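PDB 4HDE: SCO1/SenC family lipoprotein from Bacillus anthracis, which probably takes part in copper delivery to cytochrome c oxidase or in thiol redox chemistry, as described for some other SCO1/SenC proteins of the thioredoxin fold. Local coordinates for residues V34-F39 and F137-Q142; L8-E13 and G144-K149; V72-D77 and T104-E109; Q16-D21 and D81-L86. All coordinates share one frame; numbering follows the deposited sequence. Where two conformers were deposited one is given.

Contact 1 of 4, residues V34-F39 and F137-Q142; sequences VWVADF and FYLIDQ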
loop_
_atom_site.group_PDB
_atom_site.type_symbol
_atom_site.label_atom_id
_atom_site.label_comp_id
_atom_site.label_asym_id
_atom_site.label_seq_id
_atom_site.Cartn_x
_atom_site.Cartn_y
_atom_site.Cartn_z
ATOM N N VAL A 34 -7.134 10.094 -3.219
ATOM C CA VAL A 34 -5.682 10.029 -3.241
ATOM C C VAL A 34 -5.304 8.899 -2.298
ATOM O O VAL A 34 -5.798 8.832 -1.164
ATOM C CB VAL A 34 -5.074 11.366 -2.760
ATOM C CG1 VAL A 34 -3.546 11.270 -2.613
ATOM C CG2 VAL A 34 -5.450 12.487 -3.723
ATOM N N TRP A 35 -4.451 7.993 -2.759
ATOM C CA TRP A 35 -4.051 6.891 -1.904
ATOM C C TRP A 35 -2.592 6.496 -2.043
ATOM O O TRP A 35 -1.924 6.829 -3.016
ATOM C CB TRP A 35 -4.987 5.685 -2.054
ATOM C CG TRP A 35 -5.192 5.097 -3.430
ATOM C CD1 TRP A 35 -5.866 5.657 -4.472
ATOM C CD2 TRP A 35 -4.795 3.788 -3.872
ATOM N NE1 TRP A 35 -5.902 4.787 -5.542
ATOM C CE2 TRP A 35 -5.247 3.636 -5.196
ATOM C CE3 TRP A 35 -4.097 2.735 -3.273
ATOM C CZ2 TRP A 35 -5.017 2.476 -5.941
ATOM C CZ3 TRP A 35 -3.877 1.576 -4.015
ATOM C CH2 TRP A 35 -4.330 1.461 -5.332
ATOM N N VAL A 36 -2.104 5.833 -1.004
ATOM C CA VAL A 36 -0.726 5.374 -0.950
ATOM C C VAL A 36 -0.735 3.867 -0.801
ATOM O O VAL A 36 -1.450 3.328 0.044
ATOM C CB VAL A 36 0.008 5.991 0.243
ATOM C CG1 VAL A 36 1.458 5.551 0.266
ATOM C CG2 VAL A 36 -0.078 7.510 0.182
ATOM N N ALA A 37 0.048 3.190 -1.635
ATOM C CA ALA A 37 0.104 1.726 -1.641
ATOM C C ALA A 37 1.486 1.200 -1.242
ATOM O O ALA A 37 2.521 1.792 -1.581
ATOM C CB ALA A 37 -0.260 1.200 -3.012
ATOM N N ASP A 38 1.494 0.081 -0.520
ATOM C CA ASP A 38 2.695 -0.727 -0.396
ATOM C C ASP A 38 2.364 -2.220 -0.492
ATOM O O ASP A 38 1.190 -2.602 -0.540
ATOM C CB ASP A 38 3.511 -0.357 0.859
ATOM C CG ASP A 38 2.867 -0.811 2.160
ATOM O OD1 ASP A 38 1.686 -1.198 2.169
ATOM O OD2 ASP A 38 3.559 -0.755 3.217
ATOM N N PHE A 39 3.417 -3.034 -0.533
ATOM C CA PHE A 39 3.331 -4.496 -0.597
ATOM C C PHE A 39 4.057 -5.068 0.611
ATOM O O PHE A 39 5.158 -4.630 0.934
ATOM C CB PHE A 39 3.961 -5.004 -1.894
ATOM C CG PHE A 39 3.168 -4.656 -3.118
ATOM C CD1 PHE A 39 2.273 -5.566 -3.654
ATOM C CD2 PHE A 39 3.300 -3.415 -3.730
ATOM C CE1 PHE A 39 1.521 -5.253 -4.783
ATOM C CE2 PHE A 39 2.548 -3.099 -4.861
ATOM C CZ PHE A 39 1.657 -4.021 -5.382
ATOM N N PHE A 137 6.777 2.945 -1.305
ATOM C CA PHE A 137 5.424 3.470 -1.167
ATOM C C PHE A 137 5.078 4.159 -2.492
ATOM O O PHE A 137 5.915 4.854 -3.062
ATOM C CB PHE A 137 5.341 4.522 -0.056
ATOM C CG PHE A 137 5.529 3.992 1.353
ATOM C CD1 PHE A 137 5.516 2.625 1.645
ATOM C CD2 PHE A 137 5.676 4.896 2.402
ATOM C CE1 PHE A 137 5.688 2.179 2.958
ATOM C CE2 PHE A 137 5.844 4.461 3.706
ATOM C CZ PHE A 137 5.843 3.108 3.988
ATOM N N TYR A 138 3.851 3.986 -2.959
ATOM C CA TYR A 138 3.392 4.585 -4.208
ATOM C C TYR A 138 2.229 5.523 -3.962
ATOM O O TYR A 138 1.274 5.160 -3.279
ATOM C CB TYR A 138 2.941 3.490 -5.177
ATOM C CG TYR A 138 4.010 2.477 -5.478
ATOM C CD1 TYR A 138 4.902 2.664 -6.525
ATOM C CD2 TYR A 138 4.130 1.330 -4.714
ATOM C CE1 TYR A 138 5.885 1.723 -6.800
ATOM C CE2 TYR A 138 5.109 0.392 -4.977
ATOM C CZ TYR A 138 5.979 0.595 -6.014
ATOM O OH TYR A 138 6.950 -0.348 -6.275
ATOM N N LEU A 139 2.302 6.718 -4.535
ATOM C CA LEU A 139 1.227 7.698 -4.438
ATOM C C LEU A 139 0.387 7.638 -5.704
ATOM O O LEU A 139 0.905 7.823 -6.807
ATOM C CB LEU A 139 1.795 9.106 -4.240
ATOM C CG LEU A 139 0.780 10.241 -4.122
ATOM C CD1 LEU A 139 -0.057 10.078 -2.871
ATOM C CD2 LEU A 139 1.504 11.584 -4.119
ATOM N N ILE A 140 -0.910 7.400 -5.528
ATOM C CA ILE A 140 -1.853 7.250 -6.631
ATOM C C ILE A 140 -2.867 8.392 -6.569
ATOM O O ILE A 140 -3.384 8.714 -5.496
ATOM C CB ILE A 140 -2.562 5.875 -6.567
ATOM C CG1 ILE A 140 -1.537 4.749 -6.725
ATOM C CG2 ILE A 140 -3.589 5.729 -7.659
ATOM C CD1 ILE A 140 -1.262 3.975 -5.465
ATOM N N ASP A 141 -3.137 9.014 -7.711
ATOM C CA ASP A 141 -4.023 10.180 -7.718
ATOM C C ASP A 141 -5.500 9.810 -7.898
ATOM O O ASP A 141 -5.858 8.630 -8.022
ATOM C CB ASP A 141 -3.565 11.223 -8.748
ATOM C CG ASP A 141 -3.843 10.812 -10.193
ATOM O OD1 ASP A 141 -4.454 9.750 -10.451
ATOM O OD2 ASP A 141 -3.459 11.600 -11.087
ATOM N N GLN A 142 -6.357 10.835 -7.905
ATOM C CA GLN A 142 -7.804 10.657 -7.958
ATOM C C GLN A 142 -8.250 10.038 -9.279
ATOM O O GLN A 142 -9.321 9.437 -9.366
ATOM C CB GLN A 142 -8.515 12.001 -7.734
ATOM C CG GLN A 142 -8.170 12.651 -6.391
ATOM C CD GLN A 142 -7.089 13.708 -6.510
ATOM O OE1 GLN A 142 -6.067 13.508 -7.171
ATOM N NE2 GLN A 142 -7.301 14.838 -5.849
HETATM O O HOH W 1 -7.942 6.879 -7.339
#
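Trp35 and Ile140 pair across two antiparallel central strands of the thioredoxin-fold sheet, and their backbones bond in both directions: Trp35 N gives to Ile140 O, and Ile140 N returns to Trp35 O at 2.8 Å. Two residues on, Ala37 and Tyr138 repeat the pattern, Ala37 N reaching Tyr138 O at 2.8 Å. Between them lies the non-hydrogen-bonded pair Val36 and Leu139, where Val36 CA approaches Tyr138 O to 3.1 Å in a CA-H...O contact.

The main side-chain interaction is CH-pi. Ile140 CD1 sits over the six-membered ring of Trp35, 3.7 Å from its centroid and only 6° off the normal; on the same face, Ile140 CG2 lies by the pyrrole part, 3.3 Å from Trp35 NE1. Ala37 CB fills in beside Ile140 CD1 at 3.8 Å. Apolar contacts on the other face of the sheet run from Val34 CG1 to Leu139 CD1, 3.7 Å apart.

Strand 70-75 flanks strand 35-40 on its other edge, with Ser73 OG bonding Asp38 OD1. Helices 158-169 and 48-64 pack on the Val36 and Leu139 face, and Phe119 of helix 108-119 meets Tyr138 and Phe39 edge-to-face.

Contact 2 of 4, residues L8-E13 and G144-K149; sequences LNWDLE and GKVMKK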
loop_
_atom_site.group_PDB
_atom_site.type_symbol
_atom_site.label_atom_id
_atom_site.label_comp_id
_atom_site.label_asym_id
_atom_site.label_seq_id
_atom_site.Cartn_x
_atom_site.Cartn_y
_atom_site.Cartn_z
ATOM N N LEU A 8 4.833 9.759 -12.629
ATOM C CA LEU A 8 5.027 8.473 -13.289
ATOM C C LEU A 8 3.955 8.181 -14.343
ATOM O O LEU A 8 4.246 7.582 -15.378
ATOM C CB LEU A 8 5.047 7.350 -12.252
ATOM C CG LEU A 8 6.192 7.385 -11.234
ATOM C CD1 LEU A 8 5.938 6.375 -10.125
ATOM C CD2 LEU A 8 7.537 7.126 -11.908
ATOM N N ASN A 9 2.719 8.587 -14.070
ATOM C CA ASN A 9 1.591 8.309 -14.958
ATOM C C ASN A 9 1.417 6.827 -15.280
ATOM O O ASN A 9 1.157 6.478 -16.430
ATOM C CB ASN A 9 1.726 9.069 -16.287
ATOM C CG ASN A 9 1.837 10.571 -16.106
ATOM O OD1 ASN A 9 2.729 11.212 -16.673
ATOM N ND2 ASN A 9 0.933 11.144 -15.326
ATOM N N TRP A 10 1.560 5.951 -14.295
ATOM C CA TRP A 10 1.360 4.523 -14.555
ATOM C C TRP A 10 -0.108 4.130 -14.496
ATOM O O TRP A 10 -0.822 4.494 -13.555
ATOM C CB TRP A 10 2.086 3.669 -13.529
ATOM C CG TRP A 10 3.581 3.731 -13.528
ATOM C CD1 TRP A 10 4.404 4.304 -14.458
ATOM C CD2 TRP A 10 4.429 3.188 -12.519
ATOM N NE1 TRP A 10 5.719 4.136 -14.085
ATOM C CE2 TRP A 10 5.758 3.459 -12.893
ATOM C CE3 TRP A 10 4.191 2.492 -11.329
ATOM C CZ2 TRP A 10 6.848 3.052 -12.120
ATOM C CZ3 TRP A 10 5.272 2.092 -10.568
ATOM C CH2 TRP A 10 6.582 2.377 -10.961
ATOM N N ASP A 11 -0.560 3.400 -15.509
ATOM C CA ASP A 11 -1.905 2.839 -15.511
ATOM C C ASP A 11 -2.062 1.763 -14.436
ATOM O O ASP A 11 -1.150 0.978 -14.194
ATOM C CB ASP A 11 -2.216 2.212 -16.873
ATOM C CG ASP A 11 -2.313 3.231 -17.997
ATOM O OD1 ASP A 11 -2.718 4.389 -17.749
ATOM O OD2 ASP A 11 -1.996 2.856 -19.147
ATOM N N LEU A 12 -3.234 1.737 -13.809
ATOM C CA LEU A 12 -3.581 0.700 -12.843
ATOM C C LEU A 12 -4.831 -0.020 -13.281
ATOM O O LEU A 12 -5.844 0.602 -13.603
ATOM C CB LEU A 12 -3.864 1.304 -11.476
ATOM C CG LEU A 12 -2.688 1.849 -10.691
ATOM C CD1 LEU A 12 -3.179 2.252 -9.314
ATOM C CD2 LEU A 12 -1.589 0.804 -10.595
ATOM N N GLU A 13 -4.767 -1.342 -13.293
ATOM C CA GLU A 13 -5.946 -2.129 -13.623
ATOM C C GLU A 13 -6.996 -2.008 -12.525
ATOM O O GLU A 13 -6.687 -1.690 -11.375
ATOM C CB GLU A 13 -5.572 -3.590 -13.809
ATOM C CG GLU A 13 -5.339 -4.318 -12.507
ATOM C CD GLU A 13 -4.828 -5.725 -12.709
ATOM O OE1 GLU A 13 -5.541 -6.678 -12.326
ATOM O OE2 GLU A 13 -3.713 -5.877 -13.244
ATOM N N GLY A 144 -6.695 7.622 -10.593
ATOM C CA GLY A 144 -6.320 6.225 -10.507
ATOM C C GLY A 144 -5.000 5.862 -11.156
ATOM O O GLY A 144 -4.802 4.691 -11.497
ATOM N N LYS A 145 -4.102 6.836 -11.317
ATOM C CA LYS A 145 -2.783 6.589 -11.896
ATOM C C LYS A 145 -1.707 6.693 -10.828
ATOM O O LYS A 145 -1.777 7.545 -9.940
ATOM C CB LYS A 145 -2.494 7.606 -13.007
ATOM C CG LYS A 145 -3.554 7.674 -14.106
ATOM C CD LYS A 145 -3.688 6.356 -14.849
ATOM C CE LYS A 145 -4.763 6.439 -15.929
ATOM N NZ LYS A 145 -5.093 5.100 -16.493
ATOM N N VAL A 146 -0.693 5.838 -10.912
ATOM C CA VAL A 146 0.438 5.977 -10.007
ATOM C C VAL A 146 1.249 7.188 -10.427
ATOM O O VAL A 146 1.630 7.312 -11.597
ATOM C CB VAL A 146 1.335 4.740 -10.015
ATOM C CG1 VAL A 146 2.302 4.808 -8.859
ATOM C CG2 VAL A 146 0.500 3.472 -9.943
HETATM N N MSE A 147 1.503 8.079 -9.478
HETATM C CA MSE A 147 2.174 9.324 -9.790
HETATM C C MSE A 147 3.583 9.436 -9.213
HETATM O O MSE A 147 4.436 10.065 -9.824
HETATM C CB MSE A 147 1.306 10.522 -9.385
HETATM C CG MSE A 147 -0.044 10.554 -10.116
HETATM SE SE MSE A 147 0.073 10.560 -12.076
HETATM C CE MSE A 147 -0.173 12.469 -12.363
ATOM N N LYS A 148 3.826 8.831 -8.050
ATOM C CA LYS A 148 5.131 8.948 -7.394
ATOM C C LYS A 148 5.493 7.669 -6.662
ATOM O O LYS A 148 4.613 6.931 -6.216
ATOM C CB LYS A 148 5.117 10.108 -6.387
ATOM C CG LYS A 148 4.940 11.492 -6.999
ATOM C CD LYS A 148 6.190 11.862 -7.767
ATOM C CE LYS A 148 6.392 13.355 -7.853
ATOM N NZ LYS A 148 7.807 13.652 -8.210
ATOM N N LYS A 149 6.794 7.426 -6.538
ATOM C CA LYS A 149 7.353 6.303 -5.802
ATOM C C LYS A 149 8.378 6.836 -4.798
ATOM O O LYS A 149 9.180 7.716 -5.137
ATOM C CB LYS A 149 8.040 5.338 -6.782
ATOM C CG LYS A 149 8.634 4.077 -6.155
ATOM C CD LYS A 149 9.390 3.232 -7.174
ATOM C CE LYS A 149 10.856 3.638 -7.232
ATOM N NZ LYS A 149 11.654 2.751 -8.125
HETATM O O HOH W 2 -5.527 3.499 -14.283
#
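Val146 meets Trp10 where the N-terminal segment joins the edge strand 146-151 through one antiparallel bridge with a G1 beta bulge, Asn9 and Trp10 both facing Val146. Trp10 N and Val146 N each bond the other residue's carbonyl O. The two side chains run obliquely past each other, Val146 CB lying 3.7 Å from Trp10 CB. Leu12 comes in at about a right angle to Val146, and its CD2 lies 3.5 Å from Val146 CG2 in the conformer given. On one face of the Trp10 indole rests Leu8 CD1, 3.9 Å above the plane and offset toward the rim.

Asn9 passes obliquely over the bent chain of selenomethionine Met147, ND2 coming within 3.4 Å of SE. The side chains of Asp11 and Lys145 run alongside each other in a shared direction and form a salt bridge on the exposed side. Lys145 NZ reaches Asp11 OD1 at 2.8 Å from above the carboxylate plane (41° out of it), and a water accepts from both Lys145 NZ and Leu12 N and donates to Gly144 O.

Contact 3 of 4, residues V72-D77 and T104-E109; sequences VSFSVD and TGYSLE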
loop_
_atom_site.group_PDB
_atom_site.type_symbol
_atom_site.label_atom_id
_atom_site.label_comp_id
_atom_site.label_asym_id
_atom_site.label_seq_id
_atom_site.Cartn_x
_atom_site.Cartn_y
_atom_site.Cartn_z
ATOM N N VAL A 72 -3.284 1.692 1.518
ATOM C CA VAL A 72 -3.570 0.331 1.083
ATOM C C VAL A 72 -2.295 -0.484 1.133
ATOM O O VAL A 72 -1.278 -0.088 0.573
ATOM C CB VAL A 72 -4.139 0.307 -0.353
ATOM C CG1 VAL A 72 -4.356 -1.130 -0.844
ATOM C CG2 VAL A 72 -5.438 1.104 -0.425
ATOM N N SER A 73 -2.363 -1.625 1.813
ATOM C CA SER A 73 -1.249 -2.573 1.845
ATOM C C SER A 73 -1.697 -3.880 1.210
ATOM O O SER A 73 -2.647 -4.501 1.685
ATOM C CB SER A 73 -0.814 -2.854 3.284
ATOM O OG SER A 73 -0.390 -1.658 3.940
ATOM N N PHE A 74 -1.017 -4.308 0.155
ATOM C CA PHE A 74 -1.346 -5.571 -0.504
ATOM C C PHE A 74 -0.497 -6.680 0.090
ATOM O O PHE A 74 0.731 -6.549 0.115
ATOM C CB PHE A 74 -1.043 -5.518 -2.007
ATOM C CG PHE A 74 -1.805 -4.466 -2.764
ATOM C CD1 PHE A 74 -3.090 -4.720 -3.222
ATOM C CD2 PHE A 74 -1.220 -3.245 -3.062
ATOM C CE1 PHE A 74 -3.794 -3.766 -3.932
ATOM C CE2 PHE A 74 -1.929 -2.275 -3.780
ATOM C CZ PHE A 74 -3.215 -2.549 -4.218
ATOM N N SER A 75 -1.111 -7.785 0.510
ATOM C CA SER A 75 -0.324 -8.933 0.943
ATOM C C SER A 75 0.297 -9.659 -0.246
ATOM O O SER A 75 -0.381 -9.972 -1.237
ATOM C CB SER A 75 -1.158 -9.931 1.746
ATOM O OG SER A 75 -0.385 -11.102 2.015
ATOM N N VAL A 76 1.594 -9.934 -0.142
ATOM C CA VAL A 76 2.277 -10.756 -1.133
ATOM C C VAL A 76 2.431 -12.198 -0.669
ATOM O O VAL A 76 3.150 -12.974 -1.291
ATOM C CB VAL A 76 3.643 -10.168 -1.525
ATOM C CG1 VAL A 76 3.458 -8.788 -2.149
ATOM C CG2 VAL A 76 4.573 -10.098 -0.315
ATOM N N ASP A 77 1.749 -12.562 0.409
ATOM C CA ASP A 77 1.721 -13.952 0.852
ATOM C C ASP A 77 0.284 -14.372 1.165
ATOM O O ASP A 77 -0.017 -14.767 2.283
ATOM C CB ASP A 77 2.620 -14.117 2.083
ATOM C CG ASP A 77 2.921 -15.568 2.412
ATOM O OD1 ASP A 77 2.776 -16.443 1.527
ATOM O OD2 ASP A 77 3.325 -15.828 3.562
ATOM N N THR A 104 -6.075 -8.982 0.576
ATOM C CA THR A 104 -5.688 -10.358 0.328
ATOM C C THR A 104 -6.848 -11.047 -0.385
ATOM O O THR A 104 -7.733 -10.375 -0.928
ATOM C CB THR A 104 -5.321 -11.067 1.647
ATOM O OG1 THR A 104 -4.707 -12.322 1.342
ATOM C CG2 THR A 104 -6.533 -11.281 2.530
ATOM N N GLY A 105 -6.836 -12.377 -0.411
ATOM C CA GLY A 105 -7.959 -13.150 -0.917
ATOM C C GLY A 105 -7.765 -13.724 -2.306
ATOM O O GLY A 105 -8.559 -14.529 -2.767
ATOM N N TYR A 106 -6.681 -13.313 -2.948
ATOM C CA TYR A 106 -6.324 -13.703 -4.300
ATOM C C TYR A 106 -5.215 -14.754 -4.231
ATOM O O TYR A 106 -4.715 -15.060 -3.157
ATOM C CB TYR A 106 -5.841 -12.457 -5.051
ATOM C CG TYR A 106 -5.018 -11.518 -4.198
ATOM C CD1 TYR A 106 -5.531 -10.300 -3.778
ATOM C CD2 TYR A 106 -3.733 -11.858 -3.804
ATOM C CE1 TYR A 106 -4.783 -9.441 -2.996
ATOM C CE2 TYR A 106 -2.979 -11.015 -3.012
ATOM C CZ TYR A 106 -3.506 -9.807 -2.613
ATOM O OH TYR A 106 -2.760 -8.948 -1.844
ATOM N N SER A 107 -4.839 -15.323 -5.369
ATOM C CA SER A 107 -3.746 -16.294 -5.385
ATOM C C SER A 107 -2.376 -15.610 -5.408
ATOM O O SER A 107 -2.250 -14.422 -5.718
ATOM C CB SER A 107 -3.868 -17.224 -6.596
ATOM O OG SER A 107 -3.600 -16.508 -7.787
ATOM N N LEU A 108 -1.342 -16.380 -5.092
ATOM C CA LEU A 108 0.009 -15.863 -5.200
ATOM C C LEU A 108 0.318 -15.495 -6.656
ATOM O O LEU A 108 0.915 -14.454 -6.924
ATOM C CB LEU A 108 1.012 -16.887 -4.675
ATOM C CG LEU A 108 2.490 -16.506 -4.780
ATOM C CD1 LEU A 108 2.800 -15.237 -4.009
ATOM C CD2 LEU A 108 3.330 -17.649 -4.255
ATOM N N GLU A 109 -0.103 -16.335 -7.595
ATOM C CA GLU A 109 0.080 -16.021 -9.006
ATOM C C GLU A 109 -0.567 -14.682 -9.372
ATOM O O GLU A 109 0.034 -13.864 -10.069
ATOM C CB GLU A 109 -0.460 -17.138 -9.895
ATOM C CG GLU A 109 -0.267 -16.865 -11.374
ATOM C CD GLU A 109 -0.547 -18.080 -12.246
ATOM O OE1 GLU A 109 -0.851 -19.161 -11.697
ATOM O OE2 GLU A 109 -0.453 -17.946 -13.486
#
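Tyr106 reaches from the turn ahead of helix 108-119 to Ser75, which begins an ST turn at the C-terminal end of strand 70-75 in the thioredoxin-fold sheet. From Tyr106 CB, the ring leaves with CG between the backbone N and the carbonyl carbon (chi1 38°). One face of the ring then lies against the carbonyl carbon of Thr104, 3.6 Å from the plane and toward the rim. Further out, CE2 comes within 3.3 Å of Ser75 O, which sits at the ring edge, in plane. At the tip, Tyr106 OH donates to Ser75 O at 2.7 Å, on a lone pair in the carbonyl plane, and the same hydroxyl oxygen is 3.8 Å from Phe74 CB. Phe17 meets the Tyr106 ring edge-to-face.

Ser75 has its OG anti to the backbone N (chi1 174°), accepting from Asp77 N and bonded also to Asp81 OD2. Leu108, in the first turn of the helix, brings CD1 to 3.6 Å from Val76 O, a buried carbonyl oxygen with no hydrogen-bonding partner in the model.

Contact 4 of 4, residues Q16-D21 and D81-L86; sequences QFTNQD and DKPENL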
loop_
_atom_site.group_PDB
_atom_site.type_symbol
_atom_site.label_atom_id
_atom_site.label_comp_id
_atom_site.label_asym_id
_atom_site.label_seq_id
_atom_site.Cartn_x
_atom_site.Cartn_y
_atom_site.Cartn_z
ATOM N N GLN A 16 -10.672 -5.839 -7.368
ATOM C CA GLN A 16 -11.538 -5.980 -6.212
ATOM C C GLN A 16 -10.996 -7.118 -5.364
ATOM O O GLN A 16 -11.094 -8.282 -5.742
ATOM C CB GLN A 16 -12.973 -6.288 -6.638
ATOM C CG GLN A 16 -13.934 -6.492 -5.482
ATOM C CD GLN A 16 -15.314 -6.908 -5.959
ATOM O OE1 GLN A 16 -15.806 -6.433 -6.991
ATOM N NE2 GLN A 16 -15.940 -7.816 -5.226
ATOM N N PHE A 17 -10.397 -6.773 -4.231
ATOM C CA PHE A 17 -9.809 -7.780 -3.354
ATOM C C PHE A 17 -10.605 -7.803 -2.057
ATOM O O PHE A 17 -11.727 -7.294 -2.013
ATOM C CB PHE A 17 -8.323 -7.488 -3.106
ATOM C CG PHE A 17 -7.468 -7.494 -4.363
ATOM C CD1 PHE A 17 -7.811 -8.262 -5.470
ATOM C CD2 PHE A 17 -6.312 -6.728 -4.423
ATOM C CE1 PHE A 17 -6.997 -8.262 -6.612
ATOM C CE2 PHE A 17 -5.500 -6.723 -5.551
ATOM C CZ PHE A 17 -5.848 -7.482 -6.652
ATOM N N THR A 18 -10.053 -8.406 -1.010
ATOM C CA THR A 18 -10.735 -8.506 0.274
ATOM C C THR A 18 -9.879 -7.853 1.355
ATOM O O THR A 18 -8.670 -8.073 1.403
ATOM C CB THR A 18 -10.998 -9.979 0.640
ATOM O OG1 THR A 18 -11.792 -10.588 -0.387
ATOM C CG2 THR A 18 -11.735 -10.082 1.964
ATOM N N ASN A 19 -10.496 -7.054 2.225
ATOM C CA ASN A 19 -9.749 -6.384 3.289
ATOM C C ASN A 19 -9.676 -7.177 4.592
ATOM O O ASN A 19 -10.124 -8.329 4.660
ATOM C CB ASN A 19 -10.261 -4.950 3.521
ATOM C CG ASN A 19 -11.615 -4.905 4.203
ATOM O OD1 ASN A 19 -12.146 -5.916 4.667
ATOM N ND2 ASN A 19 -12.172 -3.712 4.288
ATOM N N GLN A 20 -9.130 -6.548 5.625
ATOM C CA GLN A 20 -8.835 -7.224 6.879
ATOM C C GLN A 20 -10.101 -7.530 7.675
ATOM O O GLN A 20 -10.049 -8.216 8.682
ATOM C CB GLN A 20 -7.845 -6.402 7.718
ATOM C CG GLN A 20 -8.382 -5.086 8.291
ATOM C CD GLN A 20 -8.090 -3.891 7.407
ATOM O OE1 GLN A 20 -7.972 -4.012 6.198
ATOM N NE2 GLN A 20 -7.976 -2.722 8.019
ATOM N N ASP A 21 -11.230 -7.004 7.206
ATOM C CA ASP A 21 -12.537 -7.307 7.781
ATOM C C ASP A 21 -13.337 -8.289 6.922
ATOM O O ASP A 21 -14.514 -8.544 7.195
ATOM C CB ASP A 21 -13.341 -6.025 8.004
ATOM C CG ASP A 21 -12.722 -5.123 9.055
ATOM O OD1 ASP A 21 -12.163 -5.652 10.039
ATOM O OD2 ASP A 21 -12.793 -3.886 8.897
ATOM N N ASP A 81 -1.647 -15.148 4.565
ATOM C CA ASP A 81 -2.316 -13.956 5.077
ATOM C C ASP A 81 -3.788 -13.959 4.708
ATOM O O ASP A 81 -4.149 -13.631 3.576
ATOM C CB ASP A 81 -1.672 -12.675 4.534
ATOM C CG ASP A 81 -0.268 -12.447 5.059
ATOM O OD1 ASP A 81 0.168 -13.187 5.963
ATOM O OD2 ASP A 81 0.399 -11.503 4.578
ATOM N N LYS A 82 -4.635 -14.347 5.650
ATOM C CA LYS A 82 -6.073 -14.200 5.482
ATOM C C LYS A 82 -6.498 -12.923 6.213
ATOM O O LYS A 82 -5.681 -12.292 6.875
ATOM C CB LYS A 82 -6.800 -15.445 6.000
ATOM C CG LYS A 82 -6.143 -16.761 5.587
ATOM C CD LYS A 82 -6.003 -16.898 4.071
ATOM C CE LYS A 82 -5.332 -18.218 3.701
ATOM N NZ LYS A 82 -5.224 -18.371 2.232
ATOM N N PRO A 83 -7.766 -12.518 6.073
ATOM C CA PRO A 83 -8.162 -11.271 6.734
ATOM C C PRO A 83 -7.809 -11.211 8.228
ATOM O O PRO A 83 -7.317 -10.167 8.681
ATOM C CB PRO A 83 -9.676 -11.237 6.511
ATOM C CG PRO A 83 -9.838 -11.893 5.163
ATOM C CD PRO A 83 -8.813 -13.007 5.152
ATOM N N GLU A 84 -8.038 -12.280 8.983
ATOM C CA GLU A 84 -7.752 -12.224 10.413
ATOM C C GLU A 84 -6.261 -11.967 10.692
ATOM O O GLU A 84 -5.913 -11.279 11.649
ATOM C CB GLU A 84 -8.250 -13.483 11.125
ATOM C CG GLU A 84 -7.545 -14.749 10.699
ATOM C CD GLU A 84 -8.197 -16.001 11.258
ATOM O OE1 GLU A 84 -9.187 -15.885 12.014
ATOM O OE2 GLU A 84 -7.718 -17.107 10.935
ATOM N N ASN A 85 -5.390 -12.531 9.864
ATOM C CA ASN A 85 -3.964 -12.286 9.987
ATOM C C ASN A 85 -3.648 -10.817 9.783
ATOM O O ASN A 85 -2.864 -10.239 10.537
ATOM C CB ASN A 85 -3.179 -13.125 8.980
ATOM C CG ASN A 85 -3.456 -14.604 9.111
ATOM O OD1 ASN A 85 -4.389 -15.130 8.504
ATOM N ND2 ASN A 85 -2.641 -15.288 9.902
ATOM N N LEU A 86 -4.260 -10.211 8.774
ATOM C CA LEU A 86 -3.993 -8.804 8.476
ATOM C C LEU A 86 -4.539 -7.880 9.560
ATOM O O LEU A 86 -3.909 -6.874 9.914
ATOM C CB LEU A 86 -4.577 -8.423 7.120
ATOM C CG LEU A 86 -3.887 -9.133 5.953
ATOM C CD1 LEU A 86 -4.645 -8.847 4.667
ATOM C CD2 LEU A 86 -2.440 -8.700 5.829
#
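The start of helix 83-90 packs against the turn that follows strand 16-18 in the two-stranded beta hairpin 16-26, and the contact carries no hydrogen bond across it. Pro83, in the first turn of the helix, does most of the touching. Its CB lies 3.5 Å from Asn19 O, and its CG reaches Thr18 CG2 at 4.1 Å, the two side chains meeting obliquely in the Thr18 conformer given. One turn on, Leu86 sets its CB 3.9 Å from Gln20 CB.

Short-range bonds shape each segment. Asn19 OD1 accepts from Asp21 N at 2.9 Å in an Asx turn, the donor standing above the amide plane. Lys82 occupies the N-cap position, and its backbone N donates to Asn85 OD1 at 3.0 Å, tying the residue ahead of the helix to its first turn. The Gln20 chain bends at chi2 (-94°), and its amide is directed away from Pro83: OE1 accepts from Leu102 N and NE2 gives to Trp100 O.

Those bonds join the turn to edge strand 100-103, on which Leu86 also packs through Leu102. Asp21 forms a salt bridge with Lys87 of helix 83-90, and Thr18 shares backbone bonding with Thr104, just beyond that strand.

Three of the contacts follow the mixed five-stranded sheet, ordered 100-103, 70-75, 35-40, 136-140, 146-151. Contact 1 joins the middle strand 35-40 to its antiparallel neighbour 136-140; contact 2 lies one strand out, its centre about 8 Å from that of contact 1, with Leu139 bonded to Met147 and Lys148. Contact 3, its centre about 16 Å from that of contact 1, is nested within the loop that contact 1 closes, as contact 1 is within contact 2. Contact 4 crosses contact 3 along the chain, centres about 9 Å apart, meeting it through Asp81 and Phe17. The centres of contacts 2 and 4 are about 24 Å apart and lie on opposite sides of the chain's centre, so residues 8-13 and 16-21 pack at distant places.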